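Local coordinates for protein ribosomal RNA small subunit methyltransferase E (Bacillus subtilis, PDB 1VHK) that probably methylates N3 of a specific uridine in 16S ribosomal RNA within assembled 30S subunits, with S-adenosyl-L-methionine as methyl donor, at residues C172-E177 with G209-A214; I203-E208 with L241-A246; Q164-F169 with E217-Q222. One frame throughout, in Å; residues are numbered along the deposited sequence.

How the contacts relate
All three contacts belong to the methyltransferase domain and use its parallel sheet or the helices packed on it. Contact 2 is the fully buried one near the sheet centre; it joins strand 200-205 to helix 239-253. Contacts 1 and 3 share helix 213-221 or the loop leading into it, and lie further from the chain centre. Contact 1 is only partly buried and pairs a strand end with a loop. Contact 3 joins residues just past helix 159-165 to the later part of helix 213-221 and Gln222. Strands 171-175 and 200-205 are neighbours, so contacts 1 and 2 touch through their backbones. None has a hydrogen bond across it; contacts 1 and 2 are aliphatic or aromatic, contact 3 adds a selenium atom.

Contact 1 of 3, residues C172-E177 with G209-A214; sequences CVVAYE and GGLTEA
Leu211 reaches from the loop ahead of helix 213-221 to the end of strand 171-175. Its CB stands beside the Tyr176 ring, 4.7 Å from Tyr176 CD1, which is a loose approach. CG turns away from the carbonyl carbon (chi1 -68°). From there the two methyl groups part. CD1 carries the contact: it meets Val174 CG1 at 3.7 Å, and the two side chains cross at a slant. Val174 CG1 stands opposite its own backbone N (chi1 -177°), which brings that branch rather than CG2 up to the leucine. Leu211 CD1 also lies 4.2 Å from Ala175 O. Leu211 CD1 and CD2 both lie 4.3 Å from Leu219 CD1.

Tyr176 takes part through its ring. Its CE1 comes within 4.5 Å of Leu211 O, obliquely. The Tyr176 side chain also touches Val216 of helix 213-221.

The loop has its own polar ties. The backbone N of Thr212, at the N-cap position, bonds to the Glu215 carboxylate. Gly209 and Gly210 each offer a carbonyl oxygen to Arg117 in a weak bond. These two glycines end the Gly-Pro-Glu-Gly-Gly run known from RsmE proteins, and Leu211 follows it. Between the two segments the contact is apolar, mainly Leu211 on Val174; the loop's polar ties are made to Arg117 and Glu215.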
ATOM      1  N   CYS A 172      14.955 -10.904 -10.227  1.00 36.54           N
ATOM      2  CA  CYS A 172      13.899 -11.582  -9.532  1.00 37.29           C
ATOM      3  C   CYS A 172      14.178 -11.700  -8.046  1.00 37.16           C
ATOM      4  O   CYS A 172      15.152 -12.331  -7.671  1.00 38.85           O
ATOM      5  CB  CYS A 172      13.658 -13.009 -10.079  1.00 41.92           C
ATOM      6  SG  CYS A 172      12.429 -13.887  -9.002  1.00 49.56           S
ATOM      7  N   VAL A 173      13.313 -11.132  -7.203  1.00 37.01           N
ATOM      8  CA  VAL A 173      13.497 -11.312  -5.775  1.00 35.15           C
ATOM      9  C   VAL A 173      12.427 -12.306  -5.298  1.00 35.38           C
ATOM     10  O   VAL A 173      11.334 -12.391  -5.847  1.00 34.17           O
ATOM     11  CB  VAL A 173      13.520 -10.061  -4.923  1.00 37.58           C
ATOM     12  CG1 VAL A 173      14.029  -8.815  -5.640  1.00 32.72           C
ATOM     13  CG2 VAL A 173      12.219  -9.765  -4.198  1.00 35.73           C
ATOM     14  N   VAL A 174      12.826 -13.124  -4.343  1.00 35.15           N
ATOM     15  CA  VAL A 174      11.942 -14.064  -3.685  1.00 35.24           C
ATOM     16  C   VAL A 174      11.786 -13.634  -2.217  1.00 34.98           C
ATOM     17  O   VAL A 174      12.748 -13.536  -1.466  1.00 33.31           O
ATOM     18  CB  VAL A 174      12.423 -15.510  -3.786  1.00 35.93           C
ATOM     19  CG1 VAL A 174      11.423 -16.473  -3.137  1.00 35.31           C
ATOM     20  CG2 VAL A 174      12.641 -15.905  -5.245  1.00 34.36           C
ATOM     21  N   ALA A 175      10.565 -13.260  -1.873  1.00 36.08           N
ATOM     22  CA  ALA A 175      10.256 -12.774  -0.520  1.00 36.61           C
ATOM     23  C   ALA A 175      10.167 -13.998   0.388  1.00 37.46           C
ATOM     24  O   ALA A 175       9.278 -14.822   0.219  1.00 36.95           O
ATOM     25  CB  ALA A 175       8.991 -11.958  -0.508  1.00 31.33           C
ATOM     26  N   TYR A 176      11.224 -14.185   1.153  1.00 39.79           N
ATOM     27  CA  TYR A 176      11.408 -15.387   1.966  1.00 41.40           C
ATOM     28  C   TYR A 176      12.552 -15.139   2.945  1.00 43.25           C
ATOM     29  O   TYR A 176      13.517 -14.446   2.596  1.00 45.24           O
ATOM     30  CB  TYR A 176      11.843 -16.531   1.039  1.00 42.07           C
ATOM     31  CG  TYR A 176      12.045 -17.854   1.716  1.00 46.51           C
ATOM     32  CD1 TYR A 176      10.949 -18.634   2.060  1.00 46.87           C
ATOM     33  CD2 TYR A 176      13.327 -18.364   1.965  1.00 48.73           C
ATOM     34  CE1 TYR A 176      11.110 -19.877   2.639  1.00 49.34           C
ATOM     35  CE2 TYR A 176      13.495 -19.608   2.553  1.00 49.48           C
ATOM     36  CZ  TYR A 176      12.383 -20.359   2.878  1.00 50.86           C
ATOM     37  OH  TYR A 176      12.530 -21.606   3.441  1.00 53.02           O
ATOM     38  N   GLU A 177      12.493 -15.778   4.104  1.00 44.40           N
ATOM     39  CA  GLU A 177      13.631 -15.622   5.037  1.00 45.95           C
ATOM     40  C   GLU A 177      13.985 -16.905   5.750  1.00 45.85           C
ATOM     41  O   GLU A 177      13.142 -17.703   6.194  1.00 47.69           O
ATOM     42  CB  GLU A 177      13.310 -14.465   6.001  1.00 46.01           C
ATOM     43  CG  GLU A 177      14.486 -13.487   6.106  1.00 43.35           C
ATOM     44  CD  GLU A 177      14.262 -12.463   7.194  1.00 46.50           C
ATOM     45  OE1 GLU A 177      15.258 -12.108   7.864  1.00 53.62           O
ATOM     46  OE2 GLU A 177      13.111 -12.022   7.411  1.00 47.47           O
ATOM     47  N   GLY A 209       0.418 -20.680   3.744  1.00 45.76           N
ATOM     48  CA  GLY A 209       1.395 -21.662   4.149  1.00 46.83           C
ATOM     49  C   GLY A 209       2.814 -21.166   3.903  1.00 47.72           C
ATOM     50  O   GLY A 209       3.699 -21.478   4.705  1.00 49.37           O
ATOM     51  N   GLY A 210       3.064 -20.480   2.801  1.00 48.15           N
ATOM     52  CA  GLY A 210       4.411 -19.969   2.516  1.00 48.69           C
ATOM     53  C   GLY A 210       5.088 -20.830   1.460  1.00 48.84           C
ATOM     54  O   GLY A 210       4.652 -21.961   1.211  1.00 48.93           O
ATOM     55  N   LEU A 211       6.101 -20.292   0.787  1.00 49.04           N
ATOM     56  CA  LEU A 211       6.798 -21.106  -0.223  1.00 50.24           C
ATOM     57  C   LEU A 211       7.431 -22.312   0.470  1.00 50.70           C
ATOM     58  O   LEU A 211       7.513 -22.370   1.699  1.00 51.44           O
ATOM     59  CB  LEU A 211       7.818 -20.316  -1.004  1.00 49.04           C
ATOM     60  CG  LEU A 211       7.282 -19.226  -1.948  1.00 46.52           C
ATOM     61  CD1 LEU A 211       8.330 -18.150  -2.162  1.00 44.42           C
ATOM     62  CD2 LEU A 211       6.851 -19.845  -3.269  1.00 44.62           C
ATOM     63  N   THR A 212       7.805 -23.298  -0.327  1.00 51.06           N
ATOM     64  CA  THR A 212       8.387 -24.532   0.238  1.00 51.93           C
ATOM     65  C   THR A 212       9.878 -24.581   0.044  1.00 51.62           C
ATOM     66  O   THR A 212      10.389 -23.992  -0.934  1.00 52.28           O
ATOM     67  CB  THR A 212       7.659 -25.714  -0.433  1.00 52.71           C
ATOM     68  OG1 THR A 212       7.271 -26.652   0.567  1.00 54.43           O
ATOM     69  CG2 THR A 212       8.463 -26.377  -1.519  1.00 51.39           C
ATOM     70  N   GLU A 213      10.619 -25.327   0.850  1.00 51.79           N
ATOM     71  CA  GLU A 213      12.071 -25.457   0.663  1.00 52.71           C
ATOM     72  C   GLU A 213      12.386 -25.865  -0.778  1.00 52.04           C
ATOM     73  O   GLU A 213      13.250 -25.278  -1.436  1.00 51.80           O
ATOM     74  CB  GLU A 213      12.676 -26.468   1.619  1.00 56.94           C
ATOM     75  CG  GLU A 213      12.460 -26.204   3.092  1.00 61.04           C
ATOM     76  CD  GLU A 213      13.237 -27.129   4.006  1.00 63.81           C
ATOM     77  OE1 GLU A 213      14.115 -27.875   3.516  1.00 64.92           O
ATOM     78  OE2 GLU A 213      12.983 -27.116   5.236  1.00 63.79           O
ATOM     79  N   ALA A 214      11.649 -26.853  -1.277  1.00 50.85           N
ATOM     80  CA  ALA A 214      11.815 -27.319  -2.643  1.00 50.99           C
ATOM     81  C   ALA A 214      11.662 -26.168  -3.631  1.00 51.42           C
ATOM     82  O   ALA A 214      12.596 -25.901  -4.395  1.00 52.33           O
ATOM     83  CB  ALA A 214      10.859 -28.447  -2.953  1.00 48.29           C
TER

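Contact 2 of 3, residues I203-E208 with L241-A246; sequences IVFGPE and LYALSA
Ile203 lays its CD1 against the methyl group of Ala243, with 4.1 Å between Ile203 CD1 and Ala243 CB. The isoleucine leaves strand 200-205 with CG1 beside the backbone N (chi1 -48°). Its chain then runs fully extended, so CD1 is carried toward the helix. Phe205, two residues on and on the same face of the strand, meets the same methyl. Its CZ lies 4.3 Å from Ala243 CB. The methyl sits at the edge of the ring, near its plane, so this is not packing over the face. The one methyl of Ala243 is thus met by two larger side chains. The CA atoms of Ile203 and Ala243 are 8.6 Å apart, and the isoleucine and phenylalanine side chains bridge most of the gap between strand and helix.

Around this point the apolar layer continues. Leu244 packs on Val83 and Ile85 of strand 82-88. Phe205 also touches Ala239 and Pro240 at the start of the helix. Ile203 touches Ile247 one turn further along from Ala243.

The helix has a polar residue as well. Ser245 OG bonds to Leu241 O at 2.9 Å, with the donor 42° above the carbonyl plane. Leu241 O also accepts Ser245 N, so it takes two donors from one residue. The bond from OG gives the buried hydroxyl a partner within its own helix. Tyr242 turns to the second subunit, where its OH bonds to Ser248 OG of that chain.

One helix therefore packs on the parallel sheet and also meets the partner subunit. This is consistent with the SPOUT fold, in which the C-terminal helix is part of the trefoil-knotted region and takes part in the dimer interface.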
ATOM      1  N   ILE A 203       8.873 -10.286  -8.346  1.00 28.71           N
ATOM      2  CA  ILE A 203       8.909 -10.554  -6.908  1.00 28.74           C
ATOM      3  C   ILE A 203       7.905 -11.663  -6.609  1.00 30.61           C
ATOM      4  O   ILE A 203       6.729 -11.502  -6.974  1.00 32.09           O
ATOM      5  CB  ILE A 203       8.536  -9.338  -6.038  1.00 24.06           C
ATOM      6  CG1 ILE A 203       9.262  -8.060  -6.429  1.00 21.97           C
ATOM      7  CG2 ILE A 203       8.822  -9.648  -4.565  1.00 21.05           C
ATOM      8  CD1 ILE A 203       8.927  -6.843  -5.605  1.00 18.27           C
ATOM      9  N   VAL A 204       8.355 -12.832  -6.141  1.00 31.66           N
ATOM     10  CA  VAL A 204       7.351 -13.889  -5.911  1.00 30.29           C
ATOM     11  C   VAL A 204       7.103 -14.074  -4.443  1.00 30.49           C
ATOM     12  O   VAL A 204       8.014 -14.048  -3.615  1.00 30.52           O
ATOM     13  CB  VAL A 204       7.671 -15.179  -6.647  1.00 33.54           C
ATOM     14  CG1 VAL A 204       8.869 -15.027  -7.578  1.00 33.10           C
ATOM     15  CG2 VAL A 204       7.840 -16.385  -5.736  1.00 32.92           C
ATOM     16  N   PHE A 205       5.827 -14.236  -4.075  1.00 31.18           N
ATOM     17  CA  PHE A 205       5.446 -14.449  -2.675  1.00 30.64           C
ATOM     18  C   PHE A 205       4.783 -15.808  -2.496  1.00 31.16           C
ATOM     19  O   PHE A 205       4.082 -16.266  -3.412  1.00 33.34           O
ATOM     20  CB  PHE A 205       4.413 -13.352  -2.286  1.00 26.32           C
ATOM     21  CG  PHE A 205       4.930 -11.969  -2.547  1.00 20.11           C
ATOM     22  CD1 PHE A 205       4.767 -11.385  -3.780  1.00 18.51           C
ATOM     23  CD2 PHE A 205       5.590 -11.277  -1.549  1.00 19.97           C
ATOM     24  CE1 PHE A 205       5.293 -10.141  -4.044  1.00 22.65           C
ATOM     25  CE2 PHE A 205       6.092 -10.011  -1.792  1.00 22.31           C
ATOM     26  CZ  PHE A 205       5.917  -9.435  -3.036  1.00 23.72           C
ATOM     27  N   GLY A 206       4.831 -16.401  -1.326  1.00 31.63           N
ATOM     28  CA  GLY A 206       4.135 -17.700  -1.156  1.00 35.61           C
ATOM     29  C   GLY A 206       2.736 -17.417  -0.587  1.00 36.91           C
ATOM     30  O   GLY A 206       2.431 -16.270  -0.299  1.00 36.14           O
ATOM     31  N   PRO A 207       1.946 -18.461  -0.412  1.00 37.02           N
ATOM     32  CA  PRO A 207       0.586 -18.353   0.120  1.00 37.51           C
ATOM     33  C   PRO A 207       0.603 -18.427   1.639  1.00 38.76           C
ATOM     34  O   PRO A 207       1.694 -18.391   2.217  1.00 37.13           O
ATOM     35  CB  PRO A 207      -0.086 -19.604  -0.442  1.00 37.78           C
ATOM     36  CG  PRO A 207       1.012 -20.617  -0.488  1.00 36.12           C
ATOM     37  CD  PRO A 207       2.253 -19.836  -0.844  1.00 36.31           C
ATOM     38  N   GLU A 208      -0.552 -18.422   2.288  1.00 40.00           N
ATOM     39  CA  GLU A 208      -0.629 -18.486   3.745  1.00 42.35           C
ATOM     40  C   GLU A 208       0.391 -19.466   4.314  1.00 44.28           C
ATOM     41  O   GLU A 208       1.081 -19.205   5.294  1.00 44.14           O
ATOM     42  CB  GLU A 208      -2.020 -18.910   4.210  1.00 42.13           C
ATOM     43  CG  GLU A 208      -3.121 -17.894   4.016  1.00 42.46           C
ATOM     44  CD  GLU A 208      -3.680 -17.801   2.623  1.00 39.52           C
ATOM     45  OE1 GLU A 208      -3.249 -18.548   1.735  1.00 38.50           O
ATOM     46  OE2 GLU A 208      -4.553 -16.930   2.389  1.00 40.83           O
ATOM     47  N   LEU A 241       2.631  -5.330  -0.535  1.00 21.98           N
ATOM     48  CA  LEU A 241       2.293  -3.938  -0.270  1.00 24.44           C
ATOM     49  C   LEU A 241       3.511  -3.197   0.301  1.00 24.89           C
ATOM     50  O   LEU A 241       3.905  -2.173  -0.239  1.00 23.02           O
ATOM     51  CB  LEU A 241       1.134  -3.886   0.717  1.00 26.97           C
ATOM     52  CG  LEU A 241      -0.273  -3.847   0.130  1.00 31.10           C
ATOM     53  CD1 LEU A 241      -0.399  -4.610  -1.198  1.00 28.35           C
ATOM     54  CD2 LEU A 241      -1.244  -4.392   1.161  1.00 32.30           C
ATOM     55  N   TYR A 242       4.132  -3.817   1.297  1.00 24.21           N
ATOM     56  CA  TYR A 242       5.403  -3.345   1.834  1.00 25.67           C
ATOM     57  C   TYR A 242       6.424  -3.185   0.705  1.00 26.82           C
ATOM     58  O   TYR A 242       7.084  -2.150   0.523  1.00 25.40           O
ATOM     59  CB  TYR A 242       5.909  -4.412   2.821  1.00 26.55           C
ATOM     60  CG  TYR A 242       7.239  -4.142   3.456  1.00 27.85           C
ATOM     61  CD1 TYR A 242       7.286  -3.703   4.776  1.00 28.91           C
ATOM     62  CD2 TYR A 242       8.446  -4.323   2.774  1.00 27.48           C
ATOM     63  CE1 TYR A 242       8.492  -3.443   5.401  1.00 30.57           C
ATOM     64  CE2 TYR A 242       9.653  -4.052   3.382  1.00 28.99           C
ATOM     65  CZ  TYR A 242       9.673  -3.620   4.697  1.00 31.51           C
ATOM     66  OH  TYR A 242      10.863  -3.350   5.339  1.00 31.64           O
ATOM     67  N   ALA A 243       6.597  -4.288  -0.055  1.00 26.03           N
ATOM     68  CA  ALA A 243       7.528  -4.246  -1.169  1.00 26.31           C
ATOM     69  C   ALA A 243       7.255  -3.110  -2.139  1.00 25.20           C
ATOM     70  O   ALA A 243       8.209  -2.456  -2.568  1.00 26.66           O
ATOM     71  CB  ALA A 243       7.541  -5.569  -1.938  1.00 25.57           C
ATOM     72  N   LEU A 244       6.010  -2.856  -2.556  1.00 23.89           N
ATOM     73  CA  LEU A 244       5.825  -1.815  -3.572  1.00 23.23           C
ATOM     74  C   LEU A 244       6.094  -0.444  -2.918  1.00 23.70           C
ATOM     75  O   LEU A 244       6.620   0.442  -3.569  1.00 24.85           O
ATOM     76  CB  LEU A 244       4.508  -1.800  -4.230  1.00 22.60           C
ATOM     77  CG  LEU A 244       4.034  -2.550  -5.425  1.00 24.38           C
ATOM     78  CD1 LEU A 244       5.141  -3.072  -6.300  1.00 17.70           C
ATOM     79  CD2 LEU A 244       3.011  -3.632  -5.052  1.00 16.89           C
ATOM     80  N   SER A 245       5.642  -0.300  -1.683  1.00 21.57           N
ATOM     81  CA  SER A 245       5.795   0.916  -0.934  1.00 21.01           C
ATOM     82  C   SER A 245       7.260   1.242  -0.705  1.00 20.74           C
ATOM     83  O   SER A 245       7.652   2.384  -0.974  1.00 22.58           O
ATOM     84  CB  SER A 245       5.033   0.850   0.410  1.00 22.86           C
ATOM     85  OG  SER A 245       3.643   0.652   0.136  1.00 16.64           O
ATOM     86  N   ALA A 246       8.082   0.265  -0.381  1.00 20.71           N
ATOM     87  CA  ALA A 246       9.526   0.486  -0.243  1.00 19.69           C
ATOM     88  C   ALA A 246      10.124   0.899  -1.579  1.00 20.70           C
ATOM     89  O   ALA A 246      10.874   1.884  -1.644  1.00 21.69           O
ATOM     90  CB  ALA A 246      10.189  -0.766   0.313  1.00 18.99           C
TER

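Contact 3 of 3, residues Q164-F169 with E217-Q222; sequences QRMQDF and ERLTEQ
Met166, modelled as selenomethionine, packs its tip against Leu219 and Gln222. Met166 SE lies 3.7 Å from Leu219 CD2, and the two side chains cross at about a right angle. SE also sits 3.9 Å from Gln222 CB. CE rests near the backbone, 3.5 Å from Gln222 O. The Met166 chain starts with CG beside the backbone N (chi1 -47°) and bends at chi2 and chi3, which lays SE against Leu219 CD2 and brings both SE and CE to Gln222 CB. Leu219 comes in with the end of its side chain.

Leu219 lies on helix 213-221; Met166 and Gln222 lie just past helices 159-165 and 213-221, which pack on one face of the parallel sheet of the SPOUT alpha/beta domain. Leu163 of helix 159-165 touches both Leu219 and Gln222 and widens the join. Below lies the sheet: Met166 packs on Cys172, and Leu219 on Val174 and Val204.

Gln222 N bonds to Leu219 O at 2.9 Å, which ties the residue that meets Met166 to the preceding turn. On the other segment Asp168 N bonds to Arg165 O at 3.0 Å. Further out, Phe169 meets Tyr84 edge-to-face.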
ATOM      1  N   GLN A 164       9.508 -20.734 -15.925  1.00 49.48           N
ATOM      2  CA  GLN A 164       9.917 -20.418 -17.285  1.00 51.48           C
ATOM      3  C   GLN A 164       9.753 -18.947 -17.608  1.00 52.67           C
ATOM      4  O   GLN A 164      10.302 -18.498 -18.623  1.00 54.90           O
ATOM      5  CB  GLN A 164       9.183 -21.268 -18.331  1.00 49.51           C
ATOM      6  N   ARG A 165       9.033 -18.185 -16.806  1.00 53.10           N
ATOM      7  CA  ARG A 165       8.831 -16.767 -17.097  1.00 53.97           C
ATOM      8  C   ARG A 165      10.013 -15.929 -16.638  1.00 53.30           C
ATOM      9  O   ARG A 165      10.364 -14.931 -17.267  1.00 51.94           O
ATOM     10  CB  ARG A 165       7.537 -16.284 -16.416  1.00 57.25           C
ATOM     11  CG  ARG A 165       6.839 -15.148 -17.147  1.00 58.11           C
ATOM     12  CD  ARG A 165       5.333 -15.314 -17.116  1.00 60.53           C
ATOM     13  NE  ARG A 165       4.696 -15.107 -18.412  1.00 60.09           N
ATOM     14  CZ  ARG A 165       4.647 -13.947 -19.042  1.00 62.25           C
ATOM     15  NH1 ARG A 165       5.204 -12.868 -18.486  1.00 63.94           N
ATOM     16  NH2 ARG A 165       4.044 -13.841 -20.223  1.00 63.16           N
HETATM   17  N   MSE A 166      10.699 -16.386 -15.611  1.00 54.12           N
HETATM   18  CA  MSE A 166      11.802 -15.718 -14.961  1.00 55.46           C
HETATM   19  C   MSE A 166      12.830 -15.095 -15.871  1.00 54.77           C
HETATM   20  O   MSE A 166      13.321 -13.976 -15.633  1.00 54.20           O
HETATM   21  CB  MSE A 166      12.488 -16.675 -13.951  1.00 56.49           C
HETATM   22  CG  MSE A 166      11.452 -17.369 -13.085  1.00 63.26           C
HETATM   23 SE   MSE A 166      11.881 -17.460 -11.242  1.00 74.17          SE
HETATM   24  CE  MSE A 166      13.262 -16.169 -11.095  1.00 70.61           C
ATOM     25  N   GLN A 167      13.156 -15.772 -16.960  1.00 54.49           N
ATOM     26  CA  GLN A 167      14.154 -15.327 -17.911  1.00 54.71           C
ATOM     27  C   GLN A 167      13.877 -13.987 -18.556  1.00 52.76           C
ATOM     28  O   GLN A 167      14.793 -13.310 -19.057  1.00 52.82           O
ATOM     29  CB  GLN A 167      14.278 -16.417 -18.993  1.00 60.34           C
ATOM     30  CG  GLN A 167      15.719 -16.792 -19.330  1.00 65.16           C
ATOM     31  CD  GLN A 167      15.729 -18.004 -20.259  1.00 68.92           C
ATOM     32  OE1 GLN A 167      15.041 -17.960 -21.286  1.00 71.23           O
ATOM     33  NE2 GLN A 167      16.437 -19.058 -19.882  1.00 69.43           N
ATOM     34  N   ASP A 168      12.623 -13.574 -18.635  1.00 50.58           N
ATOM     35  CA  ASP A 168      12.225 -12.350 -19.276  1.00 48.49           C
ATOM     36  C   ASP A 168      12.552 -11.111 -18.462  1.00 46.13           C
ATOM     37  O   ASP A 168      12.646 -10.017 -19.022  1.00 44.96           O
ATOM     38  CB  ASP A 168      10.725 -12.354 -19.590  1.00 53.71           C
ATOM     39  CG  ASP A 168      10.207 -13.603 -20.261  1.00 55.65           C
ATOM     40  OD1 ASP A 168       8.969 -13.656 -20.496  1.00 56.83           O
ATOM     41  OD2 ASP A 168      10.992 -14.519 -20.578  1.00 54.74           O
ATOM     42  N   PHE A 169      12.746 -11.235 -17.151  1.00 44.46           N
ATOM     43  CA  PHE A 169      12.973 -10.031 -16.371  1.00 44.16           C
ATOM     44  C   PHE A 169      14.434  -9.749 -16.071  1.00 43.30           C
ATOM     45  O   PHE A 169      15.195 -10.645 -15.758  1.00 44.82           O
ATOM     46  CB  PHE A 169      12.209 -10.102 -15.041  1.00 41.62           C
ATOM     47  CG  PHE A 169      10.797 -10.589 -15.166  1.00 37.38           C
ATOM     48  CD1 PHE A 169      10.496 -11.930 -15.021  1.00 36.11           C
ATOM     49  CD2 PHE A 169       9.766  -9.700 -15.409  1.00 35.11           C
ATOM     50  CE1 PHE A 169       9.191 -12.375 -15.111  1.00 34.90           C
ATOM     51  CE2 PHE A 169       8.473 -10.133 -15.515  1.00 30.58           C
ATOM     52  CZ  PHE A 169       8.182 -11.466 -15.339  1.00 33.44           C
ATOM     53  N   GLU A 217      14.491 -23.556  -3.652  1.00 50.82           N
ATOM     54  CA  GLU A 217      15.543 -24.170  -4.439  1.00 52.02           C
ATOM     55  C   GLU A 217      15.356 -23.998  -5.934  1.00 51.01           C
ATOM     56  O   GLU A 217      16.316 -23.600  -6.609  1.00 50.33           O
ATOM     57  CB  GLU A 217      15.672 -25.652  -4.080  1.00 58.12           C
ATOM     58  CG  GLU A 217      16.511 -25.903  -2.839  1.00 63.65           C
ATOM     59  CD  GLU A 217      17.046 -27.320  -2.779  1.00 69.45           C
ATOM     60  OE1 GLU A 217      17.987 -27.634  -3.539  1.00 70.27           O
ATOM     61  OE2 GLU A 217      16.531 -28.138  -1.974  1.00 73.54           O
ATOM     62  N   ARG A 218      14.181 -24.232  -6.498  1.00 51.14           N
ATOM     63  CA  ARG A 218      13.974 -24.038  -7.944  1.00 51.76           C
ATOM     64  C   ARG A 218      14.018 -22.565  -8.343  1.00 51.21           C
ATOM     65  O   ARG A 218      14.530 -22.215  -9.419  1.00 50.27           O
ATOM     66  CB  ARG A 218      12.634 -24.651  -8.358  1.00 52.90           C
ATOM     67  CG  ARG A 218      12.106 -25.648  -7.346  1.00 57.67           C
ATOM     68  CD  ARG A 218      11.943 -27.033  -7.929  1.00 62.11           C
ATOM     69  NE  ARG A 218      12.945 -27.343  -8.927  1.00 67.72           N
ATOM     70  CZ  ARG A 218      14.212 -27.662  -8.752  1.00 68.56           C
ATOM     71  NH1 ARG A 218      14.733 -27.743  -7.532  1.00 70.25           N
ATOM     72  NH2 ARG A 218      14.987 -27.920  -9.802  1.00 68.45           N
ATOM     73  N   LEU A 219      13.480 -21.691  -7.480  1.00 50.26           N
ATOM     74  CA  LEU A 219      13.526 -20.255  -7.763  1.00 49.65           C
ATOM     75  C   LEU A 219      14.965 -19.748  -7.725  1.00 49.50           C
ATOM     76  O   LEU A 219      15.408 -19.077  -8.648  1.00 48.04           O
ATOM     77  CB  LEU A 219      12.626 -19.461  -6.805  1.00 43.50           C
ATOM     78  CG  LEU A 219      11.128 -19.718  -6.938  1.00 41.07           C
ATOM     79  CD1 LEU A 219      10.393 -19.462  -5.641  1.00 41.13           C
ATOM     80  CD2 LEU A 219      10.517 -18.909  -8.067  1.00 38.66           C
ATOM     81  N   THR A 220      15.742 -20.155  -6.731  1.00 51.12           N
ATOM     82  CA  THR A 220      17.126 -19.721  -6.589  1.00 55.13           C
ATOM     83  C   THR A 220      18.021 -20.160  -7.731  1.00 56.85           C
ATOM     84  O   THR A 220      18.942 -19.407  -8.115  1.00 57.07           O
ATOM     85  CB  THR A 220      17.711 -20.184  -5.250  1.00 56.83           C
ATOM     86  OG1 THR A 220      16.952 -21.328  -4.822  1.00 63.11           O
ATOM     87  CG2 THR A 220      17.591 -19.115  -4.185  1.00 57.85           C
ATOM     88  N   GLU A 221      17.755 -21.315  -8.339  1.00 58.32           N
ATOM     89  CA  GLU A 221      18.539 -21.779  -9.478  1.00 60.68           C
ATOM     90  C   GLU A 221      18.129 -21.081 -10.764  1.00 61.60           C
ATOM     91  O   GLU A 221      18.898 -21.028 -11.734  1.00 61.37           O
ATOM     92  CB  GLU A 221      18.544 -23.291  -9.602  1.00 63.33           C
ATOM     93  CG  GLU A 221      17.190 -23.948  -9.557  1.00 67.88           C
ATOM     94  CD  GLU A 221      17.225 -25.459  -9.486  1.00 68.68           C
ATOM     95  OE1 GLU A 221      17.882 -26.006  -8.576  1.00 70.12           O
ATOM     96  OE2 GLU A 221      16.555 -26.112 -10.315  1.00 68.41           O
ATOM     97  N   GLN A 222      16.968 -20.414 -10.760  1.00 62.56           N
ATOM     98  CA  GLN A 222      16.530 -19.593 -11.878  1.00 62.44           C
ATOM     99  C   GLN A 222      16.962 -18.138 -11.659  1.00 61.66           C
ATOM    100  O   GLN A 222      16.394 -17.216 -12.258  1.00 62.08           O
ATOM    101  CB  GLN A 222      15.017 -19.615 -12.055  1.00 67.38           C
ATOM    102  CG  GLN A 222      14.413 -20.899 -12.563  1.00 72.98           C
ATOM    103  CD  GLN A 222      14.861 -21.284 -13.959  1.00 74.69           C
ATOM    104  OE1 GLN A 222      14.716 -20.523 -14.920  1.00 75.83           O
ATOM    105  NE2 GLN A 222      15.422 -22.482 -14.093  1.00 74.27           N
TER